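Sister chromatid cohesion protein (Chaetomium thermophilum, PDB 5T8V) probably acts as a cohesin loader that binds chromatin, this chain being the C-terminal HEAT-repeat fragment of Scc2. Local coordinates at residues L224-I234 and F253-I264; A1306-E1317 and C1446-D1456. All coordinates share one frame; numbering follows the deposited sequence.

The chain is an elongated, mainly helical structure, and the two contacts sit far apart along it. Contact 1 comes first from the N terminus. It closes a short loop of 18 residues and pairs helix 218-232 with helix 247-267. Contact 2 opens much later. It spans 128 residues, some of them not modelled, and brings helix 1439-1452 and the C-terminal tail back onto helix 1291-1319. The contacts follow in series, so they neither nest nor cross. The centres of contact 1 and contact 2 are about 85 Å apart, and the nearest atoms of contact 1 and contact 2 about 69 Å apart. Contact 1 is buried between neighbouring helices; contact 2 is partly buried at the C-terminal end.

Contact 1: L224-I234 and F253-I264; sequences LEFAASQLLFI and FRLVAMDMICQI
L224 packs on M260 and I264. Its CB touches both, M260 at SD and I264 at CD1. L224 CD2 also reaches M260 SD at 3.9 Å, and the two side chains cross at about a right angle. The I264 CD1 methyl sits close to the backbone of E225, 3.4 Å from E225 N. It also reaches E225 CB, the two side chains crossing at a slant. The E225 chain bends at its second torsion (chi2 -76°), and its carboxylate lies against I261, with E225 OE1 3.7 Å from I261 CG2. I275 and I279 of helix 272-282 also touch the E225 side chain.

A228 and A257 stand where the backbones come nearest, with the CA atoms of A228 and A257 4.6 Å apart. Two small residues let the helices approach to 8.2 Å between axes. The A257 methyl lies against the A228 carbonyl oxygen, A257 CB to A228 O 3.5 Å. A228 CB rests on I261 CG1 at 3.6 Å. The helices run antiparallel at 143°, as in the helical hairpins from which HEAT-repeat solenoids are built. Helices 149-172, 190-213 and 305-315 pack around them.

L231 CB touches A257 CB. Its CD2 reaches F253 CB, while CD1 lies obliquely at the F253 ring. L232 has CG anti to the backbone N (chi1 -176°), which sends CD1 across the extended M258 chain. There L232 CD1 touches M258 CG and also meets M258 CE at 3.7 Å. The L232 carbonyl lies beside the CG and CD methylenes of R254. The guanidinium continues past it, and R254 NH2 is hydrogen-bonded to the T294 carbonyl. I234 follows the helix and leaves CG2 loosely against R254 CD.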
loop_
_atom_site.group_PDB
_atom_site.type_symbol
_atom_site.label_atom_id
_atom_site.label_comp_id
_atom_site.label_asym_id
_atom_site.label_seq_id
_atom_site.Cartn_x
_atom_site.Cartn_y
_atom_site.Cartn_z
ATOM N N LEU A 224 46.303 -25.596 1.067
ATOM C CA LEU A 224 46.434 -24.153 1.243
ATOM C C LEU A 224 45.070 -23.474 1.237
ATOM O O LEU A 224 44.846 -22.516 1.981
ATOM C CB LEU A 224 47.328 -23.568 0.149
ATOM C CG LEU A 224 48.826 -23.851 0.272
ATOM C CD1 LEU A 224 49.553 -23.450 -1.004
ATOM C CD2 LEU A 224 49.417 -23.124 1.470
ATOM N N GLU A 225 44.148 -23.950 0.397
ATOM C CA GLU A 225 42.814 -23.359 0.363
ATOM C C GLU A 225 42.046 -23.658 1.643
ATOM O O GLU A 225 41.246 -22.831 2.092
ATOM C CB GLU A 225 42.048 -23.871 -0.858
ATOM C CG GLU A 225 41.030 -22.886 -1.434
ATOM C CD GLU A 225 39.760 -22.784 -0.609
ATOM O OE1 GLU A 225 39.153 -21.694 -0.587
ATOM O OE2 GLU A 225 39.365 -23.794 0.012
ATOM N N PHE A 226 42.277 -24.826 2.243
ATOM C CA PHE A 226 41.630 -25.146 3.511
ATOM C C PHE A 226 42.204 -24.304 4.646
ATOM O O PHE A 226 41.455 -23.775 5.479
ATOM C CB PHE A 226 41.788 -26.637 3.806
ATOM C CG PHE A 226 41.034 -27.103 5.017
ATOM C CD1 PHE A 226 39.657 -27.252 4.977
ATOM C CD2 PHE A 226 41.702 -27.404 6.193
ATOM C CE1 PHE A 226 38.961 -27.685 6.090
ATOM C CE2 PHE A 226 41.010 -27.838 7.308
ATOM C CZ PHE A 226 39.639 -27.978 7.256
ATOM N N ALA A 227 43.530 -24.161 4.689
ATOM C CA ALA A 227 44.165 -23.362 5.730
ATOM C C ALA A 227 43.781 -21.892 5.610
ATOM O O ALA A 227 43.400 -21.254 6.600
ATOM C CB ALA A 227 45.680 -23.531 5.656
ATOM N N ALA A 228 43.882 -21.334 4.402
ATOM C CA ALA A 228 43.474 -19.951 4.187
ATOM C C ALA A 228 41.998 -19.767 4.501
ATOM O O ALA A 228 41.607 -18.785 5.145
ATOM C CB ALA A 228 43.772 -19.534 2.750
ATOM N N SER A 229 41.158 -20.703 4.052
ATOM C CA SER A 229 39.744 -20.654 4.402
ATOM C C SER A 229 39.562 -20.585 5.912
ATOM O O SER A 229 38.673 -19.884 6.406
ATOM C CB SER A 229 39.019 -21.871 3.830
ATOM O OG SER A 229 37.676 -21.924 4.286
ATOM N N GLN A 230 40.405 -21.298 6.662
ATOM C CA GLN A 230 40.305 -21.248 8.118
ATOM C C GLN A 230 40.726 -19.881 8.649
ATOM O O GLN A 230 40.046 -19.303 9.505
ATOM C CB GLN A 230 41.152 -22.361 8.740
ATOM C CG GLN A 230 41.078 -22.431 10.261
ATOM C CD GLN A 230 39.652 -22.528 10.779
ATOM O OE1 GLN A 230 39.148 -23.622 11.038
ATOM N NE2 GLN A 230 38.996 -21.380 10.936
ATOM N N LEU A 231 41.846 -19.348 8.152
ATOM C CA LEU A 231 42.300 -18.029 8.586
ATOM C C LEU A 231 41.303 -16.934 8.242
ATOM O O LEU A 231 41.323 -15.871 8.875
ATOM C CB LEU A 231 43.648 -17.689 7.947
ATOM C CG LEU A 231 44.924 -18.049 8.707
ATOM C CD1 LEU A 231 46.134 -17.641 7.881
ATOM C CD2 LEU A 231 44.970 -17.380 10.073
ATOM N N LEU A 232 40.445 -17.160 7.247
ATOM C CA LEU A 232 39.503 -16.127 6.826
ATOM C C LEU A 232 38.544 -15.765 7.952
ATOM O O LEU A 232 38.199 -14.592 8.130
ATOM C CB LEU A 232 38.739 -16.607 5.593
ATOM C CG LEU A 232 37.762 -15.634 4.938
ATOM C CD1 LEU A 232 38.499 -14.464 4.309
ATOM C CD2 LEU A 232 36.934 -16.371 3.902
ATOM N N PHE A 233 38.108 -16.760 8.730
ATOM C CA PHE A 233 37.161 -16.559 9.818
ATOM C C PHE A 233 37.854 -16.447 11.172
ATOM O O PHE A 233 37.284 -16.828 12.200
ATOM C CB PHE A 233 36.139 -17.696 9.836
ATOM C CG PHE A 233 35.454 -17.906 8.517
ATOM C CD1 PHE A 233 34.327 -17.173 8.181
ATOM C CD2 PHE A 233 35.944 -18.828 7.607
ATOM C CE1 PHE A 233 33.698 -17.358 6.963
ATOM C CE2 PHE A 233 35.322 -19.020 6.388
ATOM C CZ PHE A 233 34.197 -18.285 6.064
ATOM N N ILE A 234 39.086 -15.935 11.187
ATOM C CA ILE A 234 39.786 -15.700 12.441
ATOM C C ILE A 234 38.971 -14.745 13.302
ATOM O O ILE A 234 38.357 -13.795 12.800
ATOM C CB ILE A 234 41.195 -15.150 12.158
ATOM C CG1 ILE A 234 41.960 -14.916 13.458
ATOM C CG2 ILE A 234 41.111 -13.859 11.344
ATOM C CD1 ILE A 234 43.424 -14.597 13.245
ATOM N N PHE A 253 46.656 -11.169 8.921
ATOM C CA PHE A 253 46.457 -12.574 8.573
ATOM C C PHE A 253 45.242 -12.751 7.669
ATOM O O PHE A 253 45.311 -13.442 6.645
ATOM C CB PHE A 253 46.320 -13.425 9.831
ATOM C CG PHE A 253 47.630 -13.778 10.457
ATOM C CD1 PHE A 253 48.458 -14.714 9.867
ATOM C CD2 PHE A 253 48.037 -13.172 11.628
ATOM C CE1 PHE A 253 49.669 -15.041 10.438
ATOM C CE2 PHE A 253 49.244 -13.496 12.205
ATOM C CZ PHE A 253 50.062 -14.435 11.609
ATOM N N ARG A 254 44.110 -12.141 8.035
ATOM C CA ARG A 254 42.913 -12.235 7.202
ATOM C C ARG A 254 43.217 -11.830 5.762
ATOM O O ARG A 254 42.839 -12.526 4.809
ATOM C CB ARG A 254 41.807 -11.356 7.790
ATOM C CG ARG A 254 40.392 -11.820 7.491
ATOM C CD ARG A 254 39.388 -11.109 8.393
ATOM N NE ARG A 254 39.517 -9.654 8.322
ATOM C CZ ARG A 254 38.936 -8.804 9.165
ATOM N NH1 ARG A 254 38.181 -9.257 10.160
ATOM N NH2 ARG A 254 39.113 -7.497 9.018
ATOM N N LEU A 255 43.916 -10.707 5.588
ATOM C CA LEU A 255 44.229 -10.228 4.244
ATOM C C LEU A 255 45.097 -11.228 3.488
ATOM O O LEU A 255 44.822 -11.556 2.327
ATOM C CB LEU A 255 44.915 -8.866 4.325
ATOM C CG LEU A 255 43.976 -7.676 4.144
ATOM C CD1 LEU A 255 44.612 -6.398 4.658
ATOM C CD2 LEU A 255 43.600 -7.535 2.675
ATOM N N VAL A 256 46.161 -11.719 4.128
ATOM C CA VAL A 256 47.010 -12.724 3.488
ATOM C C VAL A 256 46.176 -13.916 3.036
ATOM O O VAL A 256 46.384 -14.466 1.945
ATOM C CB VAL A 256 48.140 -13.150 4.446
ATOM C CG1 VAL A 256 48.795 -14.452 3.985
ATOM C CG2 VAL A 256 49.181 -12.049 4.541
ATOM N N ALA A 257 45.220 -14.336 3.869
ATOM C CA ALA A 257 44.372 -15.464 3.501
ATOM C C ALA A 257 43.546 -15.148 2.261
ATOM O O ALA A 257 43.442 -15.977 1.347
ATOM C CB ALA A 257 43.464 -15.845 4.668
ATOM N N MET A 258 42.944 -13.958 2.213
ATOM C CA MET A 258 42.181 -13.571 1.030
ATOM C C MET A 258 43.052 -13.610 -0.222
ATOM O O MET A 258 42.645 -14.144 -1.261
ATOM C CB MET A 258 41.582 -12.181 1.228
ATOM C CG MET A 258 40.484 -12.147 2.271
ATOM S SD MET A 258 39.765 -10.511 2.467
ATOM C CE MET A 258 38.475 -10.855 3.661
ATOM N N ASP A 259 44.260 -13.050 -0.139
ATOM C CA ASP A 259 45.176 -13.102 -1.276
ATOM C C ASP A 259 45.421 -14.540 -1.713
ATOM O O ASP A 259 45.382 -14.856 -2.909
ATOM C CB ASP A 259 46.495 -12.419 -0.919
ATOM C CG ASP A 259 46.356 -10.916 -0.782
ATOM O OD1 ASP A 259 45.218 -10.413 -0.896
ATOM O OD2 ASP A 259 47.381 -10.240 -0.556
ATOM N N MET A 260 45.666 -15.432 -0.752
ATOM C CA MET A 260 45.957 -16.822 -1.091
ATOM C C MET A 260 44.775 -17.473 -1.800
ATOM O O MET A 260 44.947 -18.158 -2.817
ATOM C CB MET A 260 46.322 -17.597 0.175
ATOM C CG MET A 260 46.874 -18.987 -0.091
ATOM S SD MET A 260 47.391 -19.840 1.409
ATOM C CE MET A 260 48.806 -18.859 1.898
ATOM N N ILE A 261 43.562 -17.268 -1.281
ATOM C CA ILE A 261 42.386 -17.883 -1.891
ATOM C C ILE A 261 42.159 -17.328 -3.290
ATOM O O ILE A 261 41.768 -18.062 -4.202
ATOM C CB ILE A 261 41.146 -17.687 -1.002
ATOM C CG1 ILE A 261 41.346 -18.381 0.347
ATOM C CG2 ILE A 261 39.902 -18.243 -1.705
ATOM C CD1 ILE A 261 40.233 -18.127 1.349
ATOM N N CYS A 262 42.373 -16.025 -3.481
ATOM C CA CYS A 262 42.261 -15.460 -4.822
ATOM C C CYS A 262 43.276 -16.090 -5.766
ATOM O O CYS A 262 42.971 -16.357 -6.935
ATOM C CB CYS A 262 42.444 -13.945 -4.778
ATOM S SG CYS A 262 41.061 -13.082 -4.026
ATOM N N GLN A 263 44.492 -16.335 -5.277
ATOM C CA GLN A 263 45.511 -16.952 -6.119
ATOM C C GLN A 263 45.102 -18.359 -6.534
ATOM O O GLN A 263 45.096 -18.687 -7.724
ATOM C CB GLN A 263 46.848 -16.964 -5.387
ATOM C CG GLN A 263 47.696 -15.757 -5.700
ATOM C CD GLN A 263 48.456 -15.921 -6.994
ATOM O OE1 GLN A 263 49.456 -16.630 -7.041
ATOM N NE2 GLN A 263 47.983 -15.275 -8.053
ATOM N N ILE A 264 44.754 -19.206 -5.562
ATOM C CA ILE A 264 44.303 -20.557 -5.891
ATOM C C ILE A 264 43.125 -20.500 -6.856
ATOM O O ILE A 264 43.062 -21.255 -7.835
ATOM C CB ILE A 264 43.946 -21.326 -4.604
ATOM C CG1 ILE A 264 45.174 -21.438 -3.696
ATOM C CG2 ILE A 264 43.393 -22.713 -4.941
ATOM C CD1 ILE A 264 44.887 -22.047 -2.332
#

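Contact 2: A1306-E1317 and C1446-D1456; sequences ASTGASVAQVIE and CKDLVELMSID
Helix 1306-1317 and helix 1446-1452 cross steeply, at 122° between their directions and 9.0 Å between axes, and come nearest at A1313 and V1450, whose CA atoms are 4.9 Å apart. L1449 fits as a knob into the hole formed by G1309, V1312, A1313 and I1316, a knobs-into-holes packing. The CG of L1449 is anti to the backbone N (chi1 -175°), which carries L1449 CD1 onto A1313 CB at 3.5 Å. V1312 CG1 reaches L1449 CD1 at 4.0 Å, with the two side chains at about a right angle. I1316 adds CD1 to the group. Its other branch, I1316 CG2, lies on C1446 CB at 3.8 Å and on V1450 CG2. The I1316 and V1450 side chains slide past each other in opposite directions. S1371 of helix 1364-1387 also touches I1316, and T1368 of that helix touches C1446.

Past the helix end the chain turns back over helix 1291-1319. M1453 is bent in its outer torsions and lays its thioether over the A1306-A1310 backbone, SD near A1306 CA and CE over G1309. I1455 then brings CD1 onto A1313 CB, on the more open side.

E1317 is extended beyond CG, and E1317 CG packs on V1450 CG1 at 3.4 Å. E1317 OE2 is modelled 2.7 Å from OD2 of D1456, the last residue of this fragment, with the carboxylate planes 60° apart. With an alanine in place of E1317, the V1450 methyls that its chain now covers would probably be bared, leaving a gap at this edge. The two carboxylates are modelled too close to be relied on. If both are charged they would probably repel, and the contact rests on its apolar packing.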
loop_
_atom_site.group_PDB
_atom_site.type_symbol
_atom_site.label_atom_id
_atom_site.label_comp_id
_atom_site.label_asym_id
_atom_site.label_seq_id
_atom_site.Cartn_x
_atom_site.Cartn_y
_atom_site.Cartn_z
ATOM N N ALA A 1306 -35.237 -36.466 -7.894
ATOM C CA ALA A 1306 -35.393 -37.914 -7.956
ATOM C C ALA A 1306 -36.827 -38.357 -7.689
ATOM O O ALA A 1306 -37.193 -39.477 -8.059
ATOM C CB ALA A 1306 -34.449 -38.587 -6.958
ATOM N N SER A 1307 -37.643 -37.511 -7.059
ATOM C CA SER A 1307 -39.031 -37.861 -6.778
ATOM C C SER A 1307 -39.949 -37.557 -7.959
ATOM O O SER A 1307 -40.664 -38.444 -8.437
ATOM C CB SER A 1307 -39.514 -37.119 -5.527
ATOM O OG SER A 1307 -38.807 -37.547 -4.375
ATOM N N THR A 1308 -39.938 -36.313 -8.445
ATOM C CA THR A 1308 -40.842 -35.925 -9.524
ATOM C C THR A 1308 -40.272 -36.283 -10.892
ATOM O O THR A 1308 -41.013 -36.712 -11.787
ATOM C CB THR A 1308 -41.130 -34.426 -9.450
ATOM O OG1 THR A 1308 -41.525 -34.079 -8.116
ATOM C CG2 THR A 1308 -42.242 -34.045 -10.417
ATOM N N GLY A 1309 -38.963 -36.103 -11.074
ATOM C CA GLY A 1309 -38.326 -36.489 -12.318
ATOM C C GLY A 1309 -38.538 -37.944 -12.680
ATOM O O GLY A 1309 -38.404 -38.309 -13.853
ATOM N N ALA A 1310 -38.858 -38.788 -11.698
ATOM C CA ALA A 1310 -39.249 -40.161 -11.994
ATOM C C ALA A 1310 -40.532 -40.185 -12.818
ATOM O O ALA A 1310 -40.565 -40.720 -13.932
ATOM C CB ALA A 1310 -39.429 -40.946 -10.692
ATOM N N SER A 1311 -41.600 -39.593 -12.281
ATOM C CA SER A 1311 -42.860 -39.521 -13.011
ATOM C C SER A 1311 -42.665 -38.852 -14.366
ATOM O O SER A 1311 -43.045 -39.405 -15.407
ATOM C CB SER A 1311 -43.900 -38.764 -12.183
ATOM O OG SER A 1311 -44.121 -39.398 -10.936
ATOM N N VAL A 1312 -42.057 -37.663 -14.373
ATOM C CA VAL A 1312 -41.919 -36.899 -15.613
ATOM C C VAL A 1312 -41.139 -37.701 -16.649
ATOM O O VAL A 1312 -41.624 -37.956 -17.757
ATOM C CB VAL A 1312 -41.252 -35.541 -15.336
ATOM C CG1 VAL A 1312 -40.984 -34.791 -16.642
ATOM C CG2 VAL A 1312 -42.128 -34.706 -14.416
ATOM N N ALA A 1313 -39.912 -38.099 -16.309
ATOM C CA ALA A 1313 -39.084 -38.846 -17.250
ATOM C C ALA A 1313 -39.800 -40.094 -17.752
ATOM O O ALA A 1313 -39.768 -40.402 -18.949
ATOM C CB ALA A 1313 -37.761 -39.226 -16.587
ATOM N N GLN A 1314 -40.452 -40.823 -16.848
ATOM C CA GLN A 1314 -41.156 -42.045 -17.226
ATOM C C GLN A 1314 -42.230 -41.758 -18.275
ATOM O O GLN A 1314 -42.210 -42.312 -19.387
ATOM C CB GLN A 1314 -41.753 -42.679 -15.966
ATOM C CG GLN A 1314 -42.616 -43.902 -16.195
ATOM C CD GLN A 1314 -44.085 -43.557 -16.310
ATOM O OE1 GLN A 1314 -44.631 -42.833 -15.478
ATOM N NE2 GLN A 1314 -44.733 -44.071 -17.346
ATOM N N VAL A 1315 -43.175 -40.874 -17.943
ATOM C CA VAL A 1315 -44.248 -40.555 -18.878
ATOM C C VAL A 1315 -43.707 -39.929 -20.155
ATOM O O VAL A 1315 -44.384 -39.947 -21.186
ATOM C CB VAL A 1315 -45.293 -39.629 -18.217
ATOM C CG1 VAL A 1315 -45.849 -40.267 -16.946
ATOM C CG2 VAL A 1315 -44.701 -38.256 -17.926
ATOM N N ILE A 1316 -42.499 -39.361 -20.111
ATOM C CA ILE A 1316 -41.872 -38.857 -21.330
ATOM C C ILE A 1316 -41.433 -40.018 -22.211
ATOM O O ILE A 1316 -41.710 -40.042 -23.417
ATOM C CB ILE A 1316 -40.690 -37.930 -20.985
ATOM C CG1 ILE A 1316 -41.214 -36.566 -20.529
ATOM C CG2 ILE A 1316 -39.747 -37.769 -22.190
ATOM C CD1 ILE A 1316 -40.139 -35.606 -20.057
ATOM N N GLU A 1317 -40.736 -40.994 -21.625
ATOM C CA GLU A 1317 -40.348 -42.177 -22.385
ATOM C C GLU A 1317 -41.559 -42.818 -23.046
ATOM O O GLU A 1317 -41.493 -43.235 -24.207
ATOM C CB GLU A 1317 -39.642 -43.188 -21.482
ATOM C CG GLU A 1317 -38.254 -42.767 -21.034
ATOM C CD GLU A 1317 -37.519 -43.875 -20.304
ATOM O OE1 GLU A 1317 -36.339 -43.678 -19.945
ATOM O OE2 GLU A 1317 -38.120 -44.949 -20.090
ATOM N N CYS A 1446 -36.565 -32.842 -23.201
ATOM C CA CYS A 1446 -37.128 -34.078 -22.667
ATOM C C CYS A 1446 -36.109 -35.208 -22.712
ATOM O O CYS A 1446 -36.018 -36.009 -21.776
ATOM C CB CYS A 1446 -38.385 -34.461 -23.449
ATOM S SG CYS A 1446 -39.699 -33.230 -23.387
ATOM N N LYS A 1447 -35.329 -35.286 -23.791
ATOM C CA LYS A 1447 -34.303 -36.319 -23.895
ATOM C C LYS A 1447 -33.261 -36.166 -22.793
ATOM O O LYS A 1447 -32.975 -37.116 -22.053
ATOM C CB LYS A 1447 -33.643 -36.251 -25.272
ATOM C CG LYS A 1447 -32.634 -37.355 -25.544
ATOM C CD LYS A 1447 -31.638 -36.925 -26.606
ATOM C CE LYS A 1447 -30.679 -38.045 -26.959
ATOM N NZ LYS A 1447 -29.600 -37.579 -27.871
ATOM N N ASP A 1448 -32.677 -34.971 -22.676
ATOM C CA ASP A 1448 -31.684 -34.719 -21.638
ATOM C C ASP A 1448 -32.242 -34.997 -20.249
ATOM O O ASP A 1448 -31.478 -35.295 -19.324
ATOM C CB ASP A 1448 -31.185 -33.276 -21.727
ATOM C CG ASP A 1448 -30.388 -33.008 -22.988
ATOM O OD1 ASP A 1448 -29.747 -33.950 -23.502
ATOM O OD2 ASP A 1448 -30.403 -31.853 -23.466
ATOM N N LEU A 1449 -33.562 -34.894 -20.077
ATOM C CA LEU A 1449 -34.160 -35.226 -18.790
ATOM C C LEU A 1449 -34.282 -36.735 -18.609
ATOM O O LEU A 1449 -34.033 -37.254 -17.516
ATOM C CB LEU A 1449 -35.528 -34.553 -18.659
ATOM C CG LEU A 1449 -36.284 -34.664 -17.328
ATOM C CD1 LEU A 1449 -37.173 -35.896 -17.312
ATOM C CD2 LEU A 1449 -35.339 -34.670 -16.127
ATOM N N VAL A 1450 -34.661 -37.455 -19.669
ATOM C CA VAL A 1450 -34.749 -38.910 -19.584
ATOM C C VAL A 1450 -33.379 -39.514 -19.313
ATOM O O VAL A 1450 -33.269 -40.551 -18.645
ATOM C CB VAL A 1450 -35.372 -39.487 -20.874
ATOM C CG1 VAL A 1450 -35.339 -41.010 -20.858
ATOM C CG2 VAL A 1450 -36.805 -39.001 -21.035
ATOM N N GLU A 1451 -32.318 -38.887 -19.818
ATOM C CA GLU A 1451 -30.970 -39.412 -19.641
ATOM C C GLU A 1451 -30.301 -38.908 -18.371
ATOM O O GLU A 1451 -29.497 -39.636 -17.775
ATOM C CB GLU A 1451 -30.106 -39.052 -20.851
ATOM C CG GLU A 1451 -30.570 -39.702 -22.143
ATOM C CD GLU A 1451 -29.849 -39.161 -23.359
ATOM O OE1 GLU A 1451 -29.429 -37.986 -23.325
ATOM O OE2 GLU A 1451 -29.702 -39.912 -24.347
ATOM N N LEU A 1452 -30.607 -37.680 -17.944
ATOM C CA LEU A 1452 -30.083 -37.183 -16.676
ATOM C C LEU A 1452 -30.430 -38.129 -15.535
ATOM O O LEU A 1452 -29.639 -38.311 -14.602
ATOM C CB LEU A 1452 -30.630 -35.783 -16.392
ATOM C CG LEU A 1452 -30.389 -35.229 -14.983
ATOM C CD1 LEU A 1452 -28.902 -35.136 -14.679
ATOM C CD2 LEU A 1452 -31.057 -33.874 -14.818
ATOM N N MET A 1453 -31.609 -38.734 -15.591
ATOM C CA MET A 1453 -32.057 -39.704 -14.598
ATOM C C MET A 1453 -32.378 -41.009 -15.316
ATOM O O MET A 1453 -33.545 -41.358 -15.512
ATOM C CB MET A 1453 -33.255 -39.179 -13.844
ATOM C CG MET A 1453 -33.057 -37.806 -13.255
ATOM S SD MET A 1453 -33.770 -37.732 -11.608
ATOM C CE MET A 1453 -35.432 -38.294 -11.945
ATOM N N SER A 1454 -31.330 -41.728 -15.709
ATOM C CA SER A 1454 -31.487 -42.970 -16.448
ATOM C C SER A 1454 -32.317 -43.971 -15.653
ATOM O O SER A 1454 -31.834 -44.552 -14.675
ATOM C CB SER A 1454 -30.117 -43.552 -16.784
ATOM O OG SER A 1454 -29.267 -42.551 -17.316
ATOM N N ILE A 1455 -33.566 -44.177 -16.069
ATOM C CA ILE A 1455 -34.487 -45.063 -15.366
ATOM C C ILE A 1455 -34.436 -46.447 -15.999
ATOM O O ILE A 1455 -33.774 -47.355 -15.482
ATOM C CB ILE A 1455 -35.917 -44.490 -15.383
ATOM C CG1 ILE A 1455 -35.958 -43.165 -14.624
ATOM C CG2 ILE A 1455 -36.909 -45.467 -14.761
ATOM C CD1 ILE A 1455 -36.638 -42.056 -15.382
ATOM N N ASP A 1456 -35.132 -46.618 -17.117
ATOM C CA ASP A 1456 -35.174 -47.902 -17.806
ATOM C C ASP A 1456 -33.842 -48.201 -18.484
ATOM O O ASP A 1456 -32.917 -47.389 -18.449
ATOM C CB ASP A 1456 -36.303 -47.921 -18.838
ATOM C CG ASP A 1456 -37.673 -47.776 -18.206
ATOM O OD1 ASP A 1456 -37.816 -48.107 -17.009
ATOM O OD2 ASP A 1456 -38.608 -47.334 -18.906
#